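Side-chain contacts in glycoside Hydrolase Family 43_12 (Metagenome, PDB 7JVH), which probably hydrolyses glycosidic bonds in arabinose- or xylose-containing plant polysaccharides, as other glycoside hydrolases of family 43 do: residues 190-195 with 201-206; 227-232 with 254-259; 183-188 with 271-276; 177-182 with 248-253; 266-271 with 277-282. All coordinates share one frame; numbering follows the deposited sequence.

Contact 1: 190-195 with 201-206; sequences DAPEKP and HRCIKI
Asp190 and Cys203 form the last antiparallel pair between strands 184-190 and 203-210, the two middle strands of one four-stranded blade in the family 43 beta-propeller, just where the chain leaves the sheet for a loop. They are a hydrogen-bonded pair: Asp190 N reaches Cys203 O at 2.9 Å, and Cys203 N returns to Asp190 O at 3.0 Å. Beyond this pair the loop folds back over the incoming chain, and Pro192 becomes its main point of contact. Pro192 CG sits over the centre of the His201 imidazole, 3.7 Å from the centroid and 13° off the ring normal, a CH-pi contact, while Pro192 CB rests 3.6 Å from Cys203 SG. The ring beneath is fixed in rotation from both nitrogens, with Asn226 bonded to NE2 and the backbone N of Leu196 to ND1. Arg202 bends at chi2 and chi3, which lays one face of its guanidinium against the 190-191 backbone and Ala191 CB, and its NH2 is hydrogen-bonded to Asn189. On the other flank Lys205 turns at chi3 (-70°) toward Asp190, and the salt bridge closes with Lys205 NZ 2.8 Å from Asp190 OD2, on the anti side of that oxygen and out of the carboxylate plane.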
# COMPACT_ATOMS: atom_id res chain seq x y z
N ASP A 190 15.97 -15.04 2.02
CA ASP A 190 16.65 -15.29 3.29
C ASP A 190 18.03 -14.65 3.27
O ASP A 190 18.48 -14.16 2.23
CB ASP A 190 16.77 -16.81 3.55
CG ASP A 190 16.82 -17.15 5.05
OD1 ASP A 190 16.93 -16.23 5.91
OD2 ASP A 190 16.74 -18.35 5.39
N ALA A 191 18.70 -14.65 4.43
CA ALA A 191 20.08 -14.18 4.53
C ALA A 191 21.00 -15.37 4.34
O ALA A 191 20.63 -16.49 4.71
CB ALA A 191 20.32 -13.51 5.88
N PRO A 192 22.17 -15.20 3.70
CA PRO A 192 23.09 -16.32 3.48
C PRO A 192 23.87 -16.62 4.75
O PRO A 192 24.07 -15.73 5.55
CB PRO A 192 24.04 -15.78 2.41
CG PRO A 192 24.08 -14.31 2.68
CD PRO A 192 22.69 -13.93 3.17
N GLU A 193 24.30 -17.87 4.90
CA GLU A 193 25.18 -18.28 6.02
C GLU A 193 26.47 -17.46 5.99
O GLU A 193 26.87 -16.90 7.02
CB GLU A 193 25.54 -19.76 5.92
CG GLU A 193 24.43 -20.75 6.26
CD GLU A 193 23.97 -20.64 7.71
OE1 GLU A 193 23.56 -19.52 8.08
OE2 GLU A 193 23.99 -21.67 8.47
N LYS A 194 27.06 -17.36 4.79
CA LYS A 194 28.34 -16.67 4.55
C LYS A 194 28.18 -15.46 3.63
O LYS A 194 28.44 -15.56 2.44
CB LYS A 194 29.37 -17.67 3.96
CG LYS A 194 30.80 -17.14 3.87
CD LYS A 194 31.66 -17.90 2.86
CE LYS A 194 32.91 -17.11 2.50
NZ LYS A 194 33.41 -17.34 1.12
N PRO A 195 27.76 -14.28 4.15
CA PRO A 195 27.72 -13.05 3.34
C PRO A 195 29.02 -12.72 2.60
O PRO A 195 30.08 -12.65 3.22
CB PRO A 195 27.40 -11.96 4.37
CG PRO A 195 26.67 -12.69 5.47
CD PRO A 195 27.25 -14.08 5.51
N HIS A 201 23.72 -8.93 0.06
CA HIS A 201 23.76 -10.33 -0.35
C HIS A 201 22.60 -11.08 0.32
O HIS A 201 22.52 -11.17 1.54
CB HIS A 201 25.10 -10.97 0.01
CG HIS A 201 25.20 -12.40 -0.42
ND1 HIS A 201 26.23 -13.22 -0.02
CD2 HIS A 201 24.40 -13.15 -1.20
CE1 HIS A 201 26.05 -14.42 -0.55
NE2 HIS A 201 24.95 -14.40 -1.28
N ARG A 202 21.70 -11.60 -0.52
CA ARG A 202 20.55 -12.36 -0.08
C ARG A 202 20.39 -13.61 -0.94
O ARG A 202 21.12 -13.81 -1.92
CB ARG A 202 19.30 -11.48 -0.16
CG ARG A 202 19.27 -10.35 0.86
CD ARG A 202 19.41 -10.73 2.33
NE ARG A 202 18.15 -11.17 2.90
CZ ARG A 202 17.75 -10.96 4.15
NH1 ARG A 202 18.52 -10.30 5.03
NH2 ARG A 202 16.58 -11.47 4.55
N CYS A 203 19.43 -14.45 -0.55
CA CYS A 203 19.23 -15.78 -1.12
C CYS A 203 17.78 -16.07 -1.34
O CYS A 203 16.93 -15.54 -0.63
CB CYS A 203 19.74 -16.86 -0.14
SG CYS A 203 21.51 -16.88 0.06
N ILE A 204 17.50 -16.92 -2.33
CA ILE A 204 16.19 -17.53 -2.49
C ILE A 204 16.29 -18.98 -2.01
O ILE A 204 17.16 -19.74 -2.44
CB ILE A 204 15.70 -17.51 -3.95
CG1 ILE A 204 15.67 -16.06 -4.47
CG2 ILE A 204 14.35 -18.18 -4.06
CD1 ILE A 204 14.85 -15.10 -3.64
N LYS A 205 15.37 -19.33 -1.10
CA LYS A 205 15.33 -20.61 -0.45
C LYS A 205 13.98 -21.23 -0.72
O LYS A 205 12.97 -20.54 -0.68
CB LYS A 205 15.52 -20.42 1.06
CG LYS A 205 15.69 -21.73 1.83
CD LYS A 205 16.17 -21.50 3.25
CE LYS A 205 17.62 -21.02 3.26
NZ LYS A 205 18.08 -20.68 4.62
N ILE A 206 13.96 -22.55 -0.96
CA ILE A 206 12.73 -23.30 -1.17
C ILE A 206 12.58 -24.38 -0.10
O ILE A 206 13.57 -24.92 0.39
CB ILE A 206 12.67 -23.89 -2.59
CG1 ILE A 206 11.27 -24.43 -2.89
CG2 ILE A 206 13.72 -24.98 -2.80
CD1 ILE A 206 11.07 -24.76 -4.36

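Contact 2: 227-232 with 254-259; sequences GGTDIE and CAEGGT
Glu256 OE1 is the polar atom on which this contact turns, and Thr229 grips it twice. The firm bond comes from the backbone: Thr229 N donates to Glu256 OE1 at 3.0 Å, nearly straight at 165°, and arrives on the syn side of the carboxylate, only a little out of its plane. The hydroxyl adds a second, weak bond, with Thr229 OG1 3.4 Å from Glu256 OE1. A first torsion of 49° explains why both donors can serve one acceptor, because it holds OG1 between the backbone N and the carbonyl carbon, on the side facing the carboxylate. The methyl CG2 is thereby left to pack on Val266 and Phe268. Glu256 for its part reaches across with its chain extended beyond CG, lying against Pro235 and Val266 on the way, while its backbone is tied to Ser264. Gly228 lets the carboxylate come in close: its CA is 3.4 Å from Glu256 OE1, and a beta carbon at this backbone position would collide with that oxygen. The carboxylate of buried Glu256 thus holds the backbone of the 227-232 loop through Thr229 N. That loop follows strand 215-226, the outer strand of one four-stranded sheet, and leads to strand 239-246 of the next, so the bond is a stitch between adjacent blades, in keeping with the five-bladed beta-propeller of family 43.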
# COMPACT_ATOMS: atom_id res chain seq x y z
N GLY A 227 22.36 -14.77 -4.23
CA GLY A 227 22.70 -13.42 -4.62
C GLY A 227 21.76 -12.82 -5.67
O GLY A 227 21.11 -11.79 -5.42
N GLY A 228 21.72 -13.45 -6.85
CA GLY A 228 20.93 -13.01 -7.99
C GLY A 228 21.29 -13.74 -9.27
O GLY A 228 21.82 -14.85 -9.23
N THR A 229 20.99 -13.10 -10.42
CA THR A 229 21.28 -13.66 -11.75
C THR A 229 22.78 -13.86 -12.02
O THR A 229 23.16 -14.76 -12.76
CB THR A 229 20.71 -12.79 -12.89
OG1 THR A 229 21.10 -11.43 -12.67
CG2 THR A 229 19.19 -12.88 -12.94
N ASP A 230 23.61 -12.99 -11.44
CA ASP A 230 25.06 -13.08 -11.55
C ASP A 230 25.73 -12.52 -10.29
O ASP A 230 25.82 -11.30 -10.11
CB ASP A 230 25.55 -12.33 -12.79
CG ASP A 230 27.07 -12.39 -12.96
OD1 ASP A 230 27.73 -13.17 -12.24
OD2 ASP A 230 27.62 -11.68 -13.81
N ILE A 231 26.22 -13.44 -9.43
CA ILE A 231 26.74 -13.10 -8.10
C ILE A 231 27.97 -12.19 -8.15
O ILE A 231 28.13 -11.33 -7.28
CB ILE A 231 27.01 -14.37 -7.26
CG1 ILE A 231 27.14 -14.02 -5.78
CG2 ILE A 231 28.24 -15.11 -7.76
CD1 ILE A 231 26.66 -15.12 -4.85
N GLU A 232 28.80 -12.35 -9.18
CA GLU A 232 29.96 -11.49 -9.42
C GLU A 232 29.61 -9.99 -9.42
O GLU A 232 30.42 -9.16 -9.07
CB GLU A 232 30.67 -11.85 -10.73
CG GLU A 232 31.52 -13.11 -10.69
CD GLU A 232 32.27 -13.40 -11.97
OE1 GLU A 232 32.55 -12.50 -12.81
OE2 GLU A 232 32.62 -14.58 -12.14
N CYS A 254 11.94 -13.31 -9.68
CA CYS A 254 12.32 -12.56 -8.48
C CYS A 254 12.54 -11.10 -8.80
O CYS A 254 12.90 -10.76 -9.92
CB CYS A 254 13.62 -13.12 -7.90
SG CYS A 254 13.60 -14.88 -7.53
N ALA A 255 12.32 -10.25 -7.80
CA ALA A 255 12.79 -8.87 -7.81
C ALA A 255 14.28 -8.89 -7.46
O ALA A 255 14.71 -9.73 -6.66
CB ALA A 255 12.00 -8.02 -6.82
N GLU A 256 15.04 -7.96 -8.06
CA GLU A 256 16.49 -7.83 -7.82
C GLU A 256 16.90 -6.36 -7.93
O GLU A 256 16.39 -5.63 -8.78
CB GLU A 256 17.29 -8.68 -8.81
CG GLU A 256 18.81 -8.55 -8.69
CD GLU A 256 19.57 -9.32 -9.75
OE1 GLU A 256 19.48 -10.57 -9.78
OE2 GLU A 256 20.30 -8.69 -10.53
N GLY A 257 17.82 -5.94 -7.06
CA GLY A 257 18.33 -4.58 -7.01
C GLY A 257 17.80 -3.65 -5.93
O GLY A 257 18.27 -2.52 -5.81
N GLY A 258 16.82 -4.10 -5.14
CA GLY A 258 16.25 -3.27 -4.08
C GLY A 258 15.02 -2.53 -4.55
O GLY A 258 14.84 -2.37 -5.76
N THR A 259 14.13 -2.15 -3.62
CA THR A 259 12.87 -1.54 -4.00
C THR A 259 13.01 -0.03 -4.28
O THR A 259 11.97 0.67 -4.40
CB THR A 259 11.72 -1.77 -2.97
OG1 THR A 259 11.75 -3.10 -2.48
CG2 THR A 259 10.38 -1.52 -3.68

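Contact 3: 183-188 with 271-276; sequences KAYLVH and DNIYGP
Tyr185 gives up the most surface here, and Ile273 takes most of it by lying flat on the phenol. Ile273 CG1 stands over the centre of the ring, 3.6 Å from its centroid and 10° off the normal, a well-centred CH-pi contact. The other branch, Ile273 CG2, extends the cover along the ring toward the hydroxyl, 3.7 Å from both Tyr185 CZ and Tyr185 OH. This two-pronged fit follows from the isoleucine's first torsion (-174°), which places CG1 opposite the backbone N and lets CG2 run beside it over the same face. Tyr274 meets the same ring from another direction. Here the edge of Tyr185 is directed at the face of Tyr274 in an offset edge-to-face pair, with centroids 6.0 Å apart and planes at 85°; the nearest atoms are Tyr185 CE1 and Tyr274 CE2, 4.1 Å apart. The phenol of Tyr274 is steadied at its far end by a hydrogen bond from its OH to Thr220 O. Across the two segments the contact is made by van der Waals, CH-pi and ring contacts. It sets the turn between strands 265-270 and 278-279 of one blade against strand 184-190 of the preceding one, where Ile206 of strand 203-210 touches all three side chains and Phe177 of strand 175-178 lies beside Tyr185.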
# COMPACT_ATOMS: atom_id res chain seq x y z
N LYS A 183 2.39 -32.52 -4.18
CA LYS A 183 3.41 -31.86 -3.39
C LYS A 183 3.28 -30.35 -3.47
O LYS A 183 2.99 -29.79 -4.53
CB LYS A 183 4.80 -32.32 -3.83
CG LYS A 183 5.04 -33.79 -3.54
CD LYS A 183 6.46 -34.19 -3.92
CE LYS A 183 6.78 -35.65 -3.64
NZ LYS A 183 7.12 -35.84 -2.21
N ALA A 184 3.48 -29.69 -2.32
CA ALA A 184 3.45 -28.25 -2.20
C ALA A 184 4.80 -27.74 -1.76
O ALA A 184 5.53 -28.41 -1.04
CB ALA A 184 2.38 -27.84 -1.21
N TYR A 185 5.14 -26.52 -2.20
CA TYR A 185 6.42 -25.91 -1.90
C TYR A 185 6.24 -24.47 -1.45
O TYR A 185 5.18 -23.87 -1.62
CB TYR A 185 7.34 -26.01 -3.11
CG TYR A 185 7.53 -27.44 -3.56
CD1 TYR A 185 8.46 -28.26 -2.94
CD2 TYR A 185 6.74 -27.98 -4.58
CE1 TYR A 185 8.62 -29.58 -3.33
CE2 TYR A 185 6.90 -29.30 -4.98
CZ TYR A 185 7.84 -30.09 -4.35
OH TYR A 185 8.00 -31.40 -4.74
N LEU A 186 7.30 -23.93 -0.85
CA LEU A 186 7.30 -22.58 -0.35
C LEU A 186 8.66 -22.00 -0.63
O LEU A 186 9.68 -22.60 -0.28
CB LEU A 186 7.02 -22.58 1.14
CG LEU A 186 6.90 -21.22 1.82
CD1 LEU A 186 6.12 -21.36 3.11
CD2 LEU A 186 8.27 -20.55 2.05
N VAL A 187 8.69 -20.84 -1.28
CA VAL A 187 9.92 -20.15 -1.60
C VAL A 187 9.92 -18.81 -0.88
O VAL A 187 8.86 -18.20 -0.66
CB VAL A 187 10.11 -19.98 -3.12
CG1 VAL A 187 9.13 -18.95 -3.69
CG2 VAL A 187 11.56 -19.70 -3.43
N HIS A 188 11.11 -18.36 -0.47
CA HIS A 188 11.24 -17.09 0.21
C HIS A 188 12.65 -16.56 0.10
O HIS A 188 13.56 -17.29 -0.32
CB HIS A 188 10.79 -17.22 1.68
CG HIS A 188 11.77 -17.95 2.55
ND1 HIS A 188 12.66 -17.31 3.38
CD2 HIS A 188 11.97 -19.28 2.74
CE1 HIS A 188 13.38 -18.20 4.03
NE2 HIS A 188 12.99 -19.41 3.67
N ASP A 271 14.40 -27.71 -14.67
CA ASP A 271 13.70 -28.93 -15.08
C ASP A 271 13.07 -29.68 -13.91
O ASP A 271 12.37 -30.66 -14.11
CB ASP A 271 14.66 -29.86 -15.83
CG ASP A 271 15.16 -29.25 -17.13
OD1 ASP A 271 14.41 -28.53 -17.83
OD2 ASP A 271 16.33 -29.50 -17.47
N ASN A 272 13.34 -29.20 -12.69
CA ASN A 272 12.91 -29.82 -11.43
C ASN A 272 12.69 -28.75 -10.35
O ASN A 272 13.37 -27.72 -10.33
CB ASN A 272 13.96 -30.87 -11.02
CG ASN A 272 13.91 -31.24 -9.55
OD1 ASN A 272 14.54 -30.60 -8.72
ND2 ASN A 272 13.24 -32.35 -9.23
N ILE A 273 11.72 -28.99 -9.45
CA ILE A 273 11.34 -28.00 -8.45
C ILE A 273 12.54 -27.49 -7.63
O ILE A 273 12.61 -26.30 -7.31
CB ILE A 273 10.23 -28.51 -7.51
CG1 ILE A 273 9.74 -27.39 -6.57
CG2 ILE A 273 10.70 -29.70 -6.68
CD1 ILE A 273 9.22 -26.17 -7.30
N TYR A 274 13.44 -28.41 -7.27
CA TYR A 274 14.69 -28.11 -6.55
C TYR A 274 15.83 -27.88 -7.54
O TYR A 274 16.91 -27.43 -7.15
CB TYR A 274 15.09 -29.29 -5.65
CG TYR A 274 14.27 -29.46 -4.39
CD1 TYR A 274 14.44 -28.61 -3.32
CD2 TYR A 274 13.35 -30.50 -4.27
CE1 TYR A 274 13.72 -28.76 -2.15
CE2 TYR A 274 12.61 -30.67 -3.11
CZ TYR A 274 12.80 -29.79 -2.05
OH TYR A 274 12.07 -29.95 -0.88
N GLY A 275 15.57 -28.22 -8.81
CA GLY A 275 16.60 -28.49 -9.82
C GLY A 275 17.37 -27.19 -9.96
O GLY A 275 16.89 -26.15 -9.51
N PRO A 276 18.57 -27.21 -10.58
CA PRO A 276 19.35 -25.98 -10.73
C PRO A 276 18.54 -24.96 -11.52
O PRO A 276 18.00 -25.30 -12.56
CB PRO A 276 20.62 -26.44 -11.47
CG PRO A 276 20.31 -27.79 -12.01
CD PRO A 276 19.20 -28.38 -11.19

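Contact 4: 177-182 with 248-253; sequences FFDDNG and GTYYLM
Asp179 and Tyr250 have their CA atoms 9.7 Å apart, so the backbones of 177-182 and 248-253 do not pair. The first leaves strand 175-178 and turns through Gly182, at positive phi, toward strand 184-190; the second runs along strand 249-255 of another sheet. The long side chain of Tyr250 spans most of the gap. Tyr250, with CG opposite its carbonyl carbon (chi1 -64°), extends its phenol to the turn, where Tyr250 OH donates to Asp179 OD2 at a modelled 2.4 Å, a length too short to be taken as a measure of strength. Phenol and carboxylate cross at about a right angle, their planes 79° apart, and OD2 comes in at the ring's edge. Phe177 also borders that edge: Phe177 CE2 lies near the tyrosine plane, 3.8 Å from Tyr250 CE1. The second carboxylate oxygen looks back at its own turn, Asp180 N donating to Asp179 OD1 at 2.7 Å. Lys245 completes the cluster, bridged to both Asp179 OD1 and Asp180 OD2 and hydrogen-bonded to Tyr250 OH. With an alanine in place of Asp179, the Tyr250 hydroxyl would probably lose its acceptor, the Lys245 ammonium one of its counter-charges, and the turn the side-chain acceptor of Asp180 N. The chemistry is that of a buried carboxylate satisfied on both oxygens: the nearby ammonium probably favours its ionised form, and the phenol serves as a hydrogen-bond donor, so two neighbouring blades are joined by a compact polar knot among aromatic and aliphatic side chains.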
# COMPACT_ATOMS: atom_id res chain seq x y z
N PHE A 177 3.70 -22.62 -3.91
CA PHE A 177 3.46 -23.19 -5.23
C PHE A 177 2.99 -24.62 -5.06
O PHE A 177 3.58 -25.39 -4.29
CB PHE A 177 4.74 -23.15 -6.08
CG PHE A 177 4.69 -24.06 -7.27
CD1 PHE A 177 4.05 -23.67 -8.44
CD2 PHE A 177 5.28 -25.32 -7.21
CE1 PHE A 177 3.99 -24.53 -9.52
CE2 PHE A 177 5.23 -26.18 -8.30
CZ PHE A 177 4.59 -25.78 -9.46
N PHE A 178 1.93 -24.99 -5.80
CA PHE A 178 1.31 -26.30 -5.70
C PHE A 178 1.50 -27.10 -6.98
O PHE A 178 0.87 -26.83 -7.99
CB PHE A 178 -0.18 -26.13 -5.39
CG PHE A 178 -0.44 -25.26 -4.19
CD1 PHE A 178 -0.18 -25.72 -2.91
CD2 PHE A 178 -0.94 -23.97 -4.35
CE1 PHE A 178 -0.41 -24.91 -1.80
CE2 PHE A 178 -1.18 -23.15 -3.25
CZ PHE A 178 -0.91 -23.62 -1.97
N ASP A 179 2.40 -28.09 -6.92
CA ASP A 179 2.78 -28.92 -8.08
C ASP A 179 1.66 -29.90 -8.47
O ASP A 179 0.59 -29.88 -7.89
CB ASP A 179 4.07 -29.68 -7.77
CG ASP A 179 4.93 -29.88 -9.00
OD1 ASP A 179 4.38 -29.96 -10.12
OD2 ASP A 179 6.17 -29.94 -8.83
N ASP A 180 1.91 -30.72 -9.50
CA ASP A 180 0.90 -31.62 -10.09
C ASP A 180 0.92 -33.05 -9.53
O ASP A 180 0.19 -33.90 -10.02
CB ASP A 180 1.02 -31.65 -11.64
CG ASP A 180 2.44 -31.75 -12.14
OD1 ASP A 180 3.25 -32.48 -11.52
OD2 ASP A 180 2.78 -31.05 -13.14
N ASN A 181 1.75 -33.29 -8.50
CA ASN A 181 1.85 -34.59 -7.84
C ASN A 181 1.44 -34.50 -6.38
O ASN A 181 1.91 -35.27 -5.58
CB ASN A 181 3.29 -35.12 -7.90
CG ASN A 181 4.33 -34.08 -7.55
OD1 ASN A 181 4.04 -33.05 -6.94
ND2 ASN A 181 5.55 -34.33 -7.95
N GLY A 182 0.61 -33.52 -6.01
CA GLY A 182 0.16 -33.39 -4.64
C GLY A 182 1.17 -32.77 -3.69
O GLY A 182 0.84 -32.48 -2.54
N GLY A 248 5.83 -28.22 -18.48
CA GLY A 248 6.70 -29.11 -17.74
C GLY A 248 7.93 -28.49 -17.11
O GLY A 248 8.65 -29.17 -16.37
N THR A 249 8.18 -27.19 -17.37
CA THR A 249 9.34 -26.47 -16.86
C THR A 249 8.95 -25.59 -15.67
O THR A 249 7.87 -25.01 -15.66
CB THR A 249 9.95 -25.58 -17.96
OG1 THR A 249 10.36 -26.40 -19.06
CG2 THR A 249 11.14 -24.79 -17.47
N TYR A 250 9.84 -25.50 -14.67
CA TYR A 250 9.65 -24.64 -13.50
C TYR A 250 10.30 -23.29 -13.75
O TYR A 250 11.36 -23.21 -14.36
CB TYR A 250 10.23 -25.29 -12.22
CG TYR A 250 9.51 -26.57 -11.84
CD1 TYR A 250 8.41 -26.54 -11.01
CD2 TYR A 250 9.91 -27.79 -12.36
CE1 TYR A 250 7.73 -27.70 -10.68
CE2 TYR A 250 9.22 -28.95 -12.06
CZ TYR A 250 8.14 -28.90 -11.20
OH TYR A 250 7.46 -30.05 -10.88
N TYR A 251 9.65 -22.24 -13.26
CA TYR A 251 10.09 -20.86 -13.43
C TYR A 251 10.12 -20.17 -12.10
O TYR A 251 9.16 -20.26 -11.34
CB TYR A 251 9.14 -20.14 -14.39
CG TYR A 251 9.30 -20.60 -15.82
CD1 TYR A 251 10.20 -19.99 -16.67
CD2 TYR A 251 8.55 -21.68 -16.31
CE1 TYR A 251 10.36 -20.40 -17.98
CE2 TYR A 251 8.72 -22.11 -17.61
CZ TYR A 251 9.62 -21.46 -18.45
OH TYR A 251 9.80 -21.89 -19.75
N LEU A 252 11.23 -19.50 -11.82
CA LEU A 252 11.39 -18.68 -10.62
C LEU A 252 11.56 -17.24 -11.09
O LEU A 252 12.51 -16.93 -11.81
CB LEU A 252 12.61 -19.12 -9.80
CG LEU A 252 13.06 -18.19 -8.66
CD1 LEU A 252 12.01 -18.14 -7.56
CD2 LEU A 252 14.40 -18.63 -8.11
N MSE A 253 10.63 -16.38 -10.68
CA MSE A 253 10.71 -14.95 -10.97
C MSE A 253 10.94 -14.19 -9.67
O MSE A 253 10.23 -14.41 -8.69
CB MSE A 253 9.44 -14.46 -11.67
CG MSE A 253 9.59 -13.10 -12.31
SE MSE A 253 7.97 -12.50 -13.23
CE MSE A 253 8.09 -13.39 -14.93

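Contact 5: 266-271 with 277-282; sequences VIFKAD and YEPWNN
Ala270 is a small bump under a broad surface: its CB presses on one face of the Tyr277 ring, 3.6 Å from the centroid and 14° off the normal. The torsion chi1 of -77° swings this ring back over the opposing strand, and its hydroxyl is tied to Ile273 O in the intervening turn. Farther along, Phe268 and Pro279 fit together on one face of the sheet, Phe268 CE2 against Pro279 CB at 3.7 Å, while Phe268 CB fills the angle beside Tyr277 CB, 4.0 Å away. On the other face Ile267 CG2 tucks in at the edge of the indole, 3.8 Å from Trp280 CB; that indole stacks on Trp347. Trimming Tyr277 to an alanine would probably uncover the methyl of Ala270, open a gap beside Tyr250 and Leu252, and leave Ile273 O without its phenol donor. Backbone bonds set the register: Lys269 N to Glu278 O and Glu278 N to Lys269 O, each 3.0 Å, then Trp280 N to Ile267 O at 3.2 Å. Phe268 and Pro279 form the non-hydrogen-bonded pair beside them. This is a beta hairpin, in which the short strand 278-279 closes the outer edge of a four-stranded propeller blade.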
# COMPACT_ATOMS: atom_id res chain seq x y z
N VAL A 266 13.76 -10.31 -12.60
CA VAL A 266 14.61 -11.25 -13.30
C VAL A 266 13.89 -12.60 -13.31
O VAL A 266 12.92 -12.79 -12.57
CB VAL A 266 15.99 -11.36 -12.64
CG1 VAL A 266 16.66 -10.00 -12.62
CG2 VAL A 266 15.90 -11.93 -11.23
N ILE A 267 14.35 -13.52 -14.17
CA ILE A 267 13.66 -14.78 -14.41
C ILE A 267 14.66 -15.93 -14.59
O ILE A 267 15.67 -15.79 -15.30
CB ILE A 267 12.75 -14.69 -15.65
CG1 ILE A 267 11.86 -15.94 -15.77
CG2 ILE A 267 13.57 -14.51 -16.93
CD1 ILE A 267 10.70 -15.98 -14.80
N PHE A 268 14.35 -17.06 -13.93
CA PHE A 268 15.15 -18.27 -13.91
C PHE A 268 14.24 -19.42 -14.33
O PHE A 268 13.03 -19.36 -14.11
CB PHE A 268 15.60 -18.58 -12.48
CG PHE A 268 16.53 -17.56 -11.88
CD1 PHE A 268 16.03 -16.45 -11.21
CD2 PHE A 268 17.91 -17.72 -11.97
CE1 PHE A 268 16.88 -15.52 -10.66
CE2 PHE A 268 18.76 -16.78 -11.42
CZ PHE A 268 18.24 -15.68 -10.75
N LYS A 269 14.82 -20.49 -14.89
CA LYS A 269 14.08 -21.73 -15.13
C LYS A 269 14.85 -22.99 -14.71
O LYS A 269 16.08 -22.98 -14.60
CB LYS A 269 13.64 -21.81 -16.60
CG LYS A 269 14.70 -22.28 -17.58
CD LYS A 269 14.19 -22.24 -19.02
CE LYS A 269 15.28 -22.64 -20.01
NZ LYS A 269 15.32 -24.12 -20.23
N ALA A 270 14.11 -24.08 -14.46
CA ALA A 270 14.67 -25.37 -14.08
C ALA A 270 13.79 -26.52 -14.54
O ALA A 270 12.59 -26.34 -14.75
CB ALA A 270 14.86 -25.45 -12.58
N ASP A 271 14.40 -27.71 -14.67
CA ASP A 271 13.70 -28.93 -15.08
C ASP A 271 13.07 -29.68 -13.91
O ASP A 271 12.37 -30.66 -14.11
CB ASP A 271 14.66 -29.86 -15.83
CG ASP A 271 15.16 -29.25 -17.13
OD1 ASP A 271 14.41 -28.53 -17.83
OD2 ASP A 271 16.33 -29.50 -17.47
N TYR A 277 18.39 -23.75 -10.98
CA TYR A 277 17.68 -22.67 -11.63
C TYR A 277 18.70 -21.80 -12.32
O TYR A 277 19.58 -21.25 -11.66
CB TYR A 277 16.88 -21.85 -10.62
CG TYR A 277 15.61 -22.52 -10.17
CD1 TYR A 277 14.41 -22.32 -10.87
CD2 TYR A 277 15.59 -23.36 -9.08
CE1 TYR A 277 13.24 -22.94 -10.46
CE2 TYR A 277 14.43 -23.98 -8.67
CZ TYR A 277 13.26 -23.78 -9.36
OH TYR A 277 12.10 -24.41 -8.95
N GLU A 278 18.61 -21.70 -13.66
CA GLU A 278 19.51 -20.88 -14.47
C GLU A 278 18.80 -19.62 -14.94
O GLU A 278 17.64 -19.68 -15.34
CB GLU A 278 20.01 -21.65 -15.70
CG GLU A 278 20.69 -22.98 -15.39
CD GLU A 278 21.99 -22.84 -14.60
OE1 GLU A 278 22.43 -21.71 -14.32
OE2 GLU A 278 22.58 -23.88 -14.23
N PRO A 279 19.49 -18.45 -14.91
CA PRO A 279 18.89 -17.21 -15.41
C PRO A 279 18.87 -17.16 -16.94
O PRO A 279 19.84 -17.56 -17.60
CB PRO A 279 19.84 -16.13 -14.88
CG PRO A 279 21.16 -16.84 -14.69
CD PRO A 279 20.87 -18.29 -14.42
N TRP A 280 17.76 -16.67 -17.51
CA TRP A 280 17.72 -16.32 -18.92
C TRP A 280 18.86 -15.34 -19.18
O TRP A 280 19.02 -14.37 -18.44
CB TRP A 280 16.38 -15.65 -19.26
CG TRP A 280 16.13 -15.44 -20.74
CD1 TRP A 280 16.80 -16.01 -21.79
CD2 TRP A 280 15.10 -14.64 -21.32
NE1 TRP A 280 16.26 -15.60 -22.99
CE2 TRP A 280 15.21 -14.76 -22.72
CE3 TRP A 280 14.08 -13.84 -20.79
CZ2 TRP A 280 14.34 -14.10 -23.59
CZ3 TRP A 280 13.24 -13.19 -21.65
CH2 TRP A 280 13.37 -13.32 -23.04
N ASN A 281 19.67 -15.62 -20.21
CA ASN A 281 20.70 -14.69 -20.62
C ASN A 281 20.14 -13.26 -20.70
O ASN A 281 20.83 -12.30 -20.35
CB ASN A 281 21.30 -15.08 -21.94
CG ASN A 281 22.29 -14.06 -22.45
OD1 ASN A 281 23.21 -13.68 -21.73
ND2 ASN A 281 22.11 -13.59 -23.70
N ASN A 282 18.89 -13.13 -21.18
CA ASN A 282 18.16 -11.87 -21.21
C ASN A 282 17.62 -11.59 -19.83
O ASN A 282 16.61 -12.16 -19.41
CB ASN A 282 17.01 -11.93 -22.21
CG ASN A 282 16.25 -10.61 -22.32
OD1 ASN A 282 16.61 -9.75 -23.12
ND2 ASN A 282 15.19 -10.47 -21.56

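All five contacts belong to two successive blades of the propeller and the seam between them. Contacts 1 and 5 are local, each pairing two strands of one blade across a short loop through backbone bonds, and both are partly buried; contact 1 adds charge at its solvent side, contact 5 mainly apolar fitting. Contacts 2, 3 and 4 instead join the blades through side chains: contact 2 by a carboxylate on a loop backbone, contact 3 by apolar and aromatic packing, contact 4 by a buried polar cluster. Contacts 3 and 4 are buried, their centres about 7 Å apart, whereas the centres of contacts 2 and 4 are about 22 Å apart, although both use strand 249-255.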